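Nucleoporin NUP82 (PDB 3PBP) serves as a structural component of the nuclear pore complex and interacts with the nucleoporin NUP116 through the N-terminal domain that makes up this chain. Local coordinates at residues A[24-29]-A[438-443]; A[11-16]-A[33-38]; A[331-336]-A[344-349]; A[204-209]-A[282-287]. The protein carries 1 engineered substitution. All blocks are in the same frame, centred on the assembly; numbering follows the deposited sequence.

The four contacts fall into two pairs on opposite sides of the centre of the seven-bladed beta-propeller. Contacts 1 and 2, with centres about 8 Å apart, lie on the neighbouring strands 24-29 and 34-39 of the first sheet, and their segments alternate along the chain (11-16, 24-29, 33-38, 438-443), so the N-terminal end meets the C-terminal end and the ring is closed. Contacts 3 and 4, again about 8 Å apart between centres, meet where strands 286-288 and 347-355 lie side by side. Some 33 to 43 Å separates the centres of one pair from those of the other. NUP116 reaches contacts 3 and 4, placing that pair at the partner interface.

Contact 1 of 4, residues A[24-29]-A[438-443]; sequences RYIFSS and ALMSNK
Ile26 and Arg24 of strand 24-29 pack against Met440 and Ala438 at the end of strand 434-440, a side-chain contact between two sheets whose strands run nearly antiparallel, their axes 7.6 Å apart and 159° between directions. Met440, a selenomethionine, and Arg24 carry it about equally. The CG of Met440 lies anti to the backbone N (chi1 176°), close to the carbonyl O of Arg24, and the chain then bends at chi2 and chi3 to bring SE and CE back over the arginine and Ile26. CE sits 3.6 Å from Ile26 CB, while Ile26 CG2 meets Met440 CB at 3.5 Å. Further along, the tip of the isoleucine, CD1, touches Ala438 CB at 3.9 Å. The two strands belong to the first and last blades of a seven-bladed beta-propeller, and 408 residues lie between the segments, so this packing is where the ring closes. At the Arg24 end the guanidinium joins the packing. Met440 SE lies 3.9 Å above one face of the Arg24 guanidinium, toward its rim, with the two side chains crossing at about a right angle. Ser441 O stands near the guanidinium plane, 3.6 Å from Arg24 NH1, and Asn442 O comes to 3.5 Å from Arg24 CD. The NE of Arg24 is taken by Gln39 OE1, on the neighbouring strand 34-39 of its own sheet.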
# COMPACT_ATOMS: atom_id res chain seq x y z
N ARG A 24 -12.73 -23.54 -7.12
CA ARG A 24 -13.91 -22.88 -7.71
C ARG A 24 -14.03 -21.40 -7.37
O ARG A 24 -13.94 -21.00 -6.20
CB ARG A 24 -15.20 -23.56 -7.25
CG ARG A 24 -15.37 -24.99 -7.71
CD ARG A 24 -16.50 -25.63 -6.93
NE ARG A 24 -17.70 -25.80 -7.73
CZ ARG A 24 -18.92 -25.90 -7.21
NH1 ARG A 24 -19.10 -25.84 -5.89
NH2 ARG A 24 -19.96 -26.08 -8.01
N TYR A 25 -14.26 -20.57 -8.38
CA TYR A 25 -14.40 -19.15 -8.15
C TYR A 25 -15.62 -18.61 -8.85
O TYR A 25 -16.12 -19.20 -9.80
CB TYR A 25 -13.17 -18.40 -8.65
CG TYR A 25 -11.87 -18.97 -8.13
CD1 TYR A 25 -11.29 -20.10 -8.73
CD2 TYR A 25 -11.21 -18.39 -7.04
CE1 TYR A 25 -10.08 -20.62 -8.27
CE2 TYR A 25 -10.00 -18.90 -6.57
CZ TYR A 25 -9.44 -20.02 -7.19
OH TYR A 25 -8.24 -20.54 -6.73
N ILE A 26 -16.09 -17.47 -8.38
CA ILE A 26 -17.26 -16.83 -8.96
C ILE A 26 -17.10 -15.32 -8.82
O ILE A 26 -16.65 -14.82 -7.79
CB ILE A 26 -18.55 -17.30 -8.26
CG1 ILE A 26 -19.77 -16.67 -8.94
CG2 ILE A 26 -18.49 -16.97 -6.76
CD1 ILE A 26 -21.07 -17.10 -8.34
N PHE A 27 -17.45 -14.59 -9.88
CA PHE A 27 -17.35 -13.13 -9.88
C PHE A 27 -18.56 -12.59 -10.62
O PHE A 27 -19.20 -13.31 -11.40
CB PHE A 27 -16.10 -12.67 -10.63
CG PHE A 27 -14.86 -13.39 -10.23
CD1 PHE A 27 -14.15 -13.02 -9.08
CD2 PHE A 27 -14.39 -14.47 -11.00
CE1 PHE A 27 -13.00 -13.70 -8.70
CE2 PHE A 27 -13.24 -15.16 -10.63
CZ PHE A 27 -12.54 -14.77 -9.47
N SER A 28 -18.89 -11.33 -10.37
CA SER A 28 -20.01 -10.71 -11.04
C SER A 28 -19.49 -9.40 -11.59
O SER A 28 -18.40 -8.98 -11.26
CB SER A 28 -21.20 -10.48 -10.11
OG SER A 28 -20.89 -9.54 -9.11
N SER A 29 -20.29 -8.77 -12.44
CA SER A 29 -19.88 -7.54 -13.10
C SER A 29 -21.13 -6.72 -13.45
O SER A 29 -22.24 -7.26 -13.45
CB SER A 29 -19.14 -7.92 -14.38
OG SER A 29 -18.03 -7.09 -14.59
N ALA A 438 -23.67 -14.41 -3.40
CA ALA A 438 -23.33 -15.78 -3.70
C ALA A 438 -22.11 -16.16 -2.89
O ALA A 438 -21.08 -15.50 -2.96
CB ALA A 438 -23.05 -15.94 -5.19
N LEU A 439 -22.23 -17.21 -2.09
CA LEU A 439 -21.12 -17.69 -1.28
C LEU A 439 -20.62 -18.97 -1.91
O LEU A 439 -21.32 -19.98 -1.93
CB LEU A 439 -21.57 -17.96 0.15
CG LEU A 439 -22.03 -16.71 0.92
CD1 LEU A 439 -22.46 -17.10 2.32
CD2 LEU A 439 -20.89 -15.70 0.96
N MSE A 440 -19.42 -18.92 -2.45
CA MSE A 440 -18.83 -20.07 -3.11
C MSE A 440 -17.73 -20.69 -2.26
O MSE A 440 -16.95 -19.98 -1.63
CB MSE A 440 -18.24 -19.65 -4.45
CG MSE A 440 -17.51 -20.75 -5.22
SE MSE A 440 -18.70 -21.91 -6.21
CE MSE A 440 -19.73 -20.51 -7.11
N SER A 441 -17.67 -22.01 -2.26
CA SER A 441 -16.63 -22.74 -1.53
C SER A 441 -16.36 -24.02 -2.30
O SER A 441 -17.08 -24.37 -3.23
CB SER A 441 -17.07 -23.06 -0.09
OG SER A 441 -18.08 -24.06 -0.07
N ASN A 442 -15.29 -24.71 -1.92
CA ASN A 442 -14.93 -25.96 -2.57
C ASN A 442 -16.16 -26.83 -2.73
O ASN A 442 -16.53 -27.21 -3.84
CB ASN A 442 -13.89 -26.69 -1.72
CG ASN A 442 -14.09 -26.46 -0.21
OD1 ASN A 442 -15.20 -26.57 0.32
ND2 ASN A 442 -13.00 -26.13 0.48
N LYS A 443 -16.81 -27.11 -1.60
CA LYS A 443 -17.97 -27.98 -1.52
C LYS A 443 -19.34 -27.37 -1.77
O LYS A 443 -20.28 -28.10 -2.10
CB LYS A 443 -18.01 -28.66 -0.15
CG LYS A 443 -16.81 -29.55 0.18
CD LYS A 443 -16.92 -30.16 1.58
CE LYS A 443 -15.76 -31.12 1.86
NZ LYS A 443 -15.86 -31.75 3.21

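Contact 2 of 4, residues A[11-16]-A[33-38]; sequences PIFQAS and TRIVFI
Ile12 and Phe37 mark the nearest approach of the two backbones, with 7.4 Å between their CA atoms: the segment 11-16 is a loop whose first three residues have helical backbone angles, and it passes over one face of strand 34-39 without pairing with it. The side chains of Ile12 and Phe37 pass alongside one another, pointing opposite ways. CG1 of Ile12 is anti to the backbone N (chi1 -169°) and lies against Phe37 CB at 4.1 Å; chi2, also anti, carries CD1 on to Ile35 CG2 at 4.2 Å. The Phe37 ring in turn reaches under the loop backbone, where its CD2 comes to 3.4 Å from Ile12 O and its CZ to 3.7 Å from Phe13 O, both carbonyls approaching the ring obliquely. Phe13 crosses Ile35 at about a right angle, its CZ 4.0 Å from Ile35 CD1. One face of the Phe13 ring is covered over its centre by CG2 of Ile12, and Phe37 CD1 lies near its edge. An alanine in place of Phe37 would keep the touch of CB on Ile12 but would probably open a gap beneath the carbonyls of Ile12 and Phe13 and leave the loop less firmly seated. Around this apolar layer, Arg44 of strand 42-47 donates from NH1 to the carbonyls of Ile12 and Gln14, Phe13 packs on Ile26 of strand 24-29 and meets Phe447 of strand 445-449 edge-to-face, and Ile12 rests on Tyr46, so the loop spans the first and last blades.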
# COMPACT_ATOMS: atom_id res chain seq x y z
N PRO A 11 -28.33 -22.98 -14.85
CA PRO A 11 -27.43 -23.84 -15.63
C PRO A 11 -25.93 -23.63 -15.46
O PRO A 11 -25.18 -24.60 -15.38
CB PRO A 11 -27.88 -23.58 -17.06
CG PRO A 11 -29.34 -23.44 -16.90
CD PRO A 11 -29.47 -22.54 -15.68
N ILE A 12 -25.51 -22.37 -15.41
CA ILE A 12 -24.08 -22.04 -15.27
C ILE A 12 -23.46 -22.56 -13.97
O ILE A 12 -22.27 -22.85 -13.91
CB ILE A 12 -23.83 -20.51 -15.35
CG1 ILE A 12 -22.33 -20.23 -15.46
CG2 ILE A 12 -24.42 -19.81 -14.13
CD1 ILE A 12 -21.96 -18.78 -15.69
N PHE A 13 -24.29 -22.69 -12.94
CA PHE A 13 -23.81 -23.13 -11.64
C PHE A 13 -23.56 -24.62 -11.44
O PHE A 13 -22.60 -24.99 -10.77
CB PHE A 13 -24.76 -22.64 -10.56
CG PHE A 13 -24.79 -21.15 -10.41
CD1 PHE A 13 -23.61 -20.42 -10.31
CD2 PHE A 13 -26.00 -20.47 -10.31
CE1 PHE A 13 -23.63 -19.05 -10.12
CE2 PHE A 13 -26.02 -19.09 -10.11
CZ PHE A 13 -24.83 -18.38 -10.01
N GLN A 14 -24.41 -25.48 -11.99
CA GLN A 14 -24.24 -26.91 -11.78
C GLN A 14 -22.85 -27.44 -12.10
O GLN A 14 -22.32 -27.23 -13.20
CB GLN A 14 -25.33 -27.69 -12.50
CG GLN A 14 -26.66 -27.53 -11.77
CD GLN A 14 -27.70 -28.54 -12.19
OE1 GLN A 14 -27.45 -29.75 -12.19
NE2 GLN A 14 -28.89 -28.06 -12.55
N ALA A 15 -22.27 -28.13 -11.12
CA ALA A 15 -20.92 -28.66 -11.21
C ALA A 15 -20.84 -30.17 -11.31
O ALA A 15 -21.83 -30.87 -11.14
CB ALA A 15 -20.10 -28.19 -10.03
N SER A 16 -19.62 -30.64 -11.58
CA SER A 16 -19.30 -32.06 -11.73
C SER A 16 -20.23 -32.78 -12.69
O SER A 16 -19.81 -33.72 -13.39
CB SER A 16 -19.33 -32.75 -10.36
OG SER A 16 -20.64 -32.83 -9.84
N THR A 33 -25.01 -8.10 -12.84
CA THR A 33 -25.70 -8.49 -14.05
C THR A 33 -24.98 -9.59 -14.83
O THR A 33 -25.63 -10.41 -15.45
CB THR A 33 -25.96 -7.21 -14.91
OG1 THR A 33 -27.35 -7.12 -15.22
CG2 THR A 33 -25.12 -7.18 -16.19
N ARG A 34 -23.66 -9.61 -14.79
CA ARG A 34 -22.90 -10.64 -15.53
C ARG A 34 -22.18 -11.54 -14.54
O ARG A 34 -21.55 -11.06 -13.61
CB ARG A 34 -21.81 -10.02 -16.41
CG ARG A 34 -22.22 -8.88 -17.34
CD ARG A 34 -21.00 -8.00 -17.49
NE ARG A 34 -20.42 -7.99 -18.83
CZ ARG A 34 -19.17 -7.63 -19.08
NH1 ARG A 34 -18.36 -7.27 -18.10
NH2 ARG A 34 -18.74 -7.58 -20.33
N ILE A 35 -22.24 -12.85 -14.77
CA ILE A 35 -21.61 -13.82 -13.88
C ILE A 35 -20.45 -14.56 -14.54
O ILE A 35 -20.55 -14.96 -15.70
CB ILE A 35 -22.64 -14.87 -13.42
CG1 ILE A 35 -23.73 -14.20 -12.59
CG2 ILE A 35 -21.94 -15.97 -12.61
CD1 ILE A 35 -24.91 -15.11 -12.33
N VAL A 36 -19.35 -14.73 -13.80
CA VAL A 36 -18.20 -15.48 -14.29
C VAL A 36 -17.99 -16.60 -13.27
O VAL A 36 -17.96 -16.35 -12.06
CB VAL A 36 -16.90 -14.62 -14.41
CG1 VAL A 36 -15.72 -15.49 -14.83
CG2 VAL A 36 -17.09 -13.55 -15.47
N PHE A 37 -17.84 -17.81 -13.77
CA PHE A 37 -17.70 -19.00 -12.94
C PHE A 37 -16.52 -19.85 -13.39
O PHE A 37 -16.47 -20.27 -14.54
CB PHE A 37 -19.00 -19.79 -13.06
CG PHE A 37 -19.11 -20.96 -12.13
CD1 PHE A 37 -19.25 -20.77 -10.76
CD2 PHE A 37 -19.14 -22.26 -12.63
CE1 PHE A 37 -19.42 -21.86 -9.90
CE2 PHE A 37 -19.30 -23.35 -11.78
CZ PHE A 37 -19.45 -23.15 -10.42
N ILE A 38 -15.57 -20.11 -12.49
CA ILE A 38 -14.41 -20.93 -12.84
C ILE A 38 -14.46 -22.30 -12.15
O ILE A 38 -14.65 -22.40 -10.93
CB ILE A 38 -13.07 -20.24 -12.48
CG1 ILE A 38 -12.93 -18.95 -13.27
CG2 ILE A 38 -11.90 -21.17 -12.79
CD1 ILE A 38 -11.60 -18.29 -13.10

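Contact 3 of 4, residues A[331-336]-A[344-349]; sequences LEMSMS and YNNSLV
Asn345, in a left-handed backbone conformation (phi 59°, psi 20°), turns its side chain onto Leu331 and Glu332. Its ND2 donates to Glu332 O at 2.9 Å with an N-H...O angle of 161°. The acceptor lies in the plane of the amide, whereas the donor is tilted from the plane of the Glu332 carbonyl. The other branch of the amide, OD1, lies 3.5 Å above one face of the Tyr344 ring, toward its rim, and also meets Leu331 CD1. Leu331 crosses Asn345 at about a right angle, CB to CB at 3.5 Å, and its CD1 goes on to Ser347 CB at 3.8 Å. The next residue, Asn346, is the centre of an inverse gamma turn, closed by a weak bond from Ser347 N to Asn345 O, that leads into strand 347-355. Beside it Met333, a selenomethionine, lays CG 3.9 Å from Asn345 O and CE 4.0 Å from Asn346 ND2. That ND2 binds Gln282 OE1, and Arg101 of the NUP116 chain packs against Asn346. The two segments, in the connection between the neighbouring strands 323-329 and 347-355, are thus joined by one side-chain amide hydrogen bond and the packing of Leu331, without backbone pairing, and the fit is likely to depend on that amide keeping its donor on the carbonyl of Glu332.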
# COMPACT_ATOMS: atom_id res chain seq x y z
N LEU A 331 -7.04 15.33 6.53
CA LEU A 331 -6.20 16.28 5.81
C LEU A 331 -6.01 15.90 4.36
O LEU A 331 -6.08 14.72 4.01
CB LEU A 331 -4.86 16.42 6.51
CG LEU A 331 -5.01 16.84 7.97
CD1 LEU A 331 -3.65 17.19 8.53
CD2 LEU A 331 -5.95 18.02 8.06
N GLU A 332 -5.81 16.89 3.51
CA GLU A 332 -5.60 16.62 2.10
C GLU A 332 -4.10 16.40 1.83
O GLU A 332 -3.26 17.26 2.15
CB GLU A 332 -6.12 17.80 1.27
CG GLU A 332 -6.15 17.55 -0.22
CD GLU A 332 -7.04 16.39 -0.60
OE1 GLU A 332 -8.22 16.38 -0.19
OE2 GLU A 332 -6.56 15.48 -1.32
N MSE A 333 -3.77 15.24 1.27
CA MSE A 333 -2.38 14.96 0.97
C MSE A 333 -1.95 15.71 -0.27
O MSE A 333 -2.78 16.14 -1.08
CB MSE A 333 -2.16 13.48 0.68
CG MSE A 333 -2.48 12.50 1.80
SE MSE A 333 -2.43 10.66 1.07
CE MSE A 333 -0.50 10.49 0.83
N SER A 334 -0.64 15.84 -0.43
CA SER A 334 -0.08 16.47 -1.61
C SER A 334 0.69 15.34 -2.26
O SER A 334 1.18 14.42 -1.59
CB SER A 334 0.88 17.59 -1.25
OG SER A 334 2.08 17.07 -0.70
N MSE A 335 0.79 15.39 -3.58
CA MSE A 335 1.53 14.37 -4.29
C MSE A 335 3.02 14.55 -4.02
O MSE A 335 3.50 15.66 -3.79
CB MSE A 335 1.23 14.49 -5.78
CG MSE A 335 -0.14 13.97 -6.10
SE MSE A 335 -0.73 14.33 -7.90
CE MSE A 335 0.61 13.41 -8.87
N SER A 336 3.76 13.44 -4.03
CA SER A 336 5.19 13.48 -3.77
C SER A 336 5.91 12.39 -4.56
O SER A 336 5.45 11.25 -4.62
CB SER A 336 5.44 13.32 -2.28
OG SER A 336 6.82 13.41 -1.98
N TYR A 344 3.09 14.60 5.70
CA TYR A 344 2.49 15.91 5.50
C TYR A 344 1.05 15.66 5.22
O TYR A 344 0.67 15.13 4.18
CB TYR A 344 3.11 16.69 4.33
CG TYR A 344 2.39 18.00 4.12
CD1 TYR A 344 2.43 19.01 5.09
CD2 TYR A 344 1.56 18.19 3.01
CE1 TYR A 344 1.63 20.17 4.98
CE2 TYR A 344 0.76 19.34 2.89
CZ TYR A 344 0.80 20.32 3.88
OH TYR A 344 -0.03 21.42 3.78
N ASN A 345 0.23 16.03 6.17
CA ASN A 345 -1.18 15.80 6.06
C ASN A 345 -1.45 14.31 5.90
O ASN A 345 -2.52 13.91 5.42
CB ASN A 345 -1.74 16.63 4.91
CG ASN A 345 -1.74 18.11 5.24
OD1 ASN A 345 -1.25 18.52 6.29
ND2 ASN A 345 -2.29 18.92 4.34
N ASN A 346 -0.47 13.50 6.30
CA ASN A 346 -0.63 12.05 6.29
C ASN A 346 -1.33 11.80 7.62
O ASN A 346 -0.73 11.27 8.56
CB ASN A 346 0.73 11.33 6.25
CG ASN A 346 1.38 11.36 4.86
OD1 ASN A 346 2.22 10.55 4.56
ND2 ASN A 346 1.00 12.32 4.03
N SER A 347 -2.59 12.19 7.68
CA SER A 347 -3.37 12.10 8.91
C SER A 347 -4.67 11.33 8.83
O SER A 347 -5.51 11.60 7.98
CB SER A 347 -3.66 13.51 9.42
OG SER A 347 -4.71 13.50 10.37
N LEU A 348 -4.84 10.39 9.74
CA LEU A 348 -6.05 9.59 9.84
C LEU A 348 -6.61 9.77 11.25
O LEU A 348 -5.88 9.87 12.24
CB LEU A 348 -5.75 8.12 9.60
CG LEU A 348 -5.47 7.70 8.17
CD1 LEU A 348 -5.11 6.24 8.16
CD2 LEU A 348 -6.69 7.98 7.31
N VAL A 349 -7.93 9.78 11.34
CA VAL A 349 -8.61 9.95 12.60
C VAL A 349 -9.48 8.73 12.89
O VAL A 349 -10.13 8.23 11.99
CB VAL A 349 -9.47 11.23 12.55
CG1 VAL A 349 -10.33 11.33 13.78
CG2 VAL A 349 -8.56 12.44 12.45

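Contact 4 of 4, residues A[204-209]-A[282-287]; sequences DIFAFY and QGPFTI
Phe206 offers one ring face to Pro284, whose CA lies 3.8 Å above the plane near the rim and whose CB makes an off-centre CH-pi contact with the ring. The Phe285 ring has Ile205 O near its edge and Ala207 CB at 3.5 Å from CE1, approaching obliquely; the edge of the Tyr209 ring faces Gln282 NE2. Phe206 CG is anti to the carbonyl carbon (chi1 -68°), beside the backbone N, and the rest of the ring runs alongside Pro284, pointing the same way, with CZ 3.8 Å from Pro284 CB. An alanine at Phe206 would remove the ring beneath the Gly283-Pro284 peptide and would probably leave the proline face without its aromatic partner. Three backbone hydrogen bonds hold the two segments together: Gln282 N to Ala207 O at 2.8 Å, Ala207 N to Gln282 O at 2.9 Å, and Phe285 N to Ile205 O at 2.8 Å. The first two form a single antiparallel hydrogen-bonded bridge, so Gln282 adds to the edge of the propeller sheet that ends at strand 204-208, before the chain turns away into strand 286-288 of the next sheet. The turn is made by Gly283, where the backbone angles call for glycine and a CB would run into the Phe206 ring, and by a cis peptide before Pro284. Ile205 CD1 meets Ile287 CD1 at 4.3 Å on the face of strand 204-208 that carries Ile205 and Ala207. From the NUP116 chain, Lys98 forms a salt bridge with Asp204 and Arg101 donates to Pro284 O, while Gln282 NE2 binds Ser334 O within this chain.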
# COMPACT_ATOMS: atom_id res chain seq x y z
N ASP A 204 1.26 -0.06 10.70
CA ASP A 204 1.21 1.33 10.31
C ASP A 204 0.70 1.47 8.88
O ASP A 204 0.60 0.48 8.16
CB ASP A 204 2.60 1.96 10.44
CG ASP A 204 2.90 2.42 11.86
OD1 ASP A 204 2.21 3.36 12.34
OD2 ASP A 204 3.82 1.83 12.49
N ILE A 205 0.35 2.68 8.49
CA ILE A 205 -0.15 2.91 7.15
C ILE A 205 0.76 3.86 6.37
O ILE A 205 1.16 4.91 6.86
CB ILE A 205 -1.59 3.49 7.19
CG1 ILE A 205 -2.52 2.46 7.84
CG2 ILE A 205 -2.05 3.86 5.79
CD1 ILE A 205 -3.91 2.95 8.07
N PHE A 206 1.10 3.47 5.15
CA PHE A 206 1.92 4.32 4.31
C PHE A 206 1.10 4.52 3.05
O PHE A 206 0.04 3.89 2.88
CB PHE A 206 3.26 3.65 3.99
CG PHE A 206 4.17 3.53 5.18
CD1 PHE A 206 3.91 2.59 6.18
CD2 PHE A 206 5.26 4.38 5.33
CE1 PHE A 206 4.72 2.51 7.32
CE2 PHE A 206 6.07 4.31 6.47
CZ PHE A 206 5.79 3.37 7.47
N ALA A 207 1.56 5.40 2.17
CA ALA A 207 0.80 5.63 0.96
C ALA A 207 1.62 6.17 -0.18
O ALA A 207 2.55 6.95 0.01
CB ALA A 207 -0.36 6.56 1.25
N PHE A 208 1.26 5.73 -1.38
CA PHE A 208 1.89 6.17 -2.62
C PHE A 208 0.88 7.11 -3.28
O PHE A 208 -0.23 6.71 -3.64
CB PHE A 208 2.14 4.97 -3.53
CG PHE A 208 3.27 4.11 -3.09
CD1 PHE A 208 4.59 4.47 -3.39
CD2 PHE A 208 3.03 2.93 -2.41
CE1 PHE A 208 5.65 3.65 -3.00
CE2 PHE A 208 4.07 2.09 -2.02
CZ PHE A 208 5.39 2.46 -2.32
N TYR A 209 1.25 8.38 -3.40
CA TYR A 209 0.37 9.37 -4.01
C TYR A 209 1.25 10.27 -4.86
O TYR A 209 2.06 11.04 -4.33
CB TYR A 209 -0.34 10.19 -2.93
CG TYR A 209 -1.36 11.16 -3.50
CD1 TYR A 209 -2.26 10.75 -4.49
CD2 TYR A 209 -1.44 12.49 -3.05
CE1 TYR A 209 -3.20 11.64 -5.02
CE2 TYR A 209 -2.38 13.38 -3.58
CZ TYR A 209 -3.26 12.95 -4.56
OH TYR A 209 -4.20 13.81 -5.09
N GLN A 282 4.90 7.76 1.24
CA GLN A 282 4.65 8.78 2.24
C GLN A 282 4.26 7.99 3.50
O GLN A 282 3.77 6.85 3.39
CB GLN A 282 3.50 9.68 1.80
CG GLN A 282 3.76 10.44 0.54
CD GLN A 282 2.75 11.54 0.31
OE1 GLN A 282 2.38 12.27 1.24
NE2 GLN A 282 2.30 11.69 -0.93
N GLY A 283 4.48 8.58 4.67
CA GLY A 283 4.14 7.89 5.90
C GLY A 283 5.27 7.80 6.92
O GLY A 283 6.40 8.22 6.65
N PRO A 284 5.00 7.20 8.09
CA PRO A 284 3.70 6.63 8.45
C PRO A 284 2.62 7.66 8.70
O PRO A 284 2.89 8.79 9.09
CB PRO A 284 3.99 5.81 9.72
CG PRO A 284 5.45 6.12 10.08
CD PRO A 284 5.83 7.34 9.29
N PHE A 285 1.38 7.24 8.48
CA PHE A 285 0.26 8.10 8.72
C PHE A 285 0.06 8.12 10.22
O PHE A 285 0.38 7.17 10.93
CB PHE A 285 -1.01 7.54 8.08
CG PHE A 285 -1.27 8.03 6.70
CD1 PHE A 285 -0.42 7.69 5.66
CD2 PHE A 285 -2.36 8.83 6.44
CE1 PHE A 285 -0.66 8.14 4.37
CE2 PHE A 285 -2.61 9.29 5.15
CZ PHE A 285 -1.76 8.94 4.12
N THR A 286 -0.47 9.23 10.70
CA THR A 286 -0.77 9.40 12.10
C THR A 286 -2.17 8.81 12.29
O THR A 286 -3.07 9.09 11.49
CB THR A 286 -0.75 10.89 12.41
OG1 THR A 286 0.47 11.20 13.06
CG2 THR A 286 -1.89 11.28 13.28
N ILE A 287 -2.37 7.96 13.29
CA ILE A 287 -3.71 7.40 13.52
C ILE A 287 -4.14 7.94 14.87
O ILE A 287 -3.78 7.40 15.91
CB ILE A 287 -3.70 5.85 13.57
CG1 ILE A 287 -3.18 5.28 12.24
CG2 ILE A 287 -5.11 5.33 13.83
CD1 ILE A 287 -3.15 3.77 12.19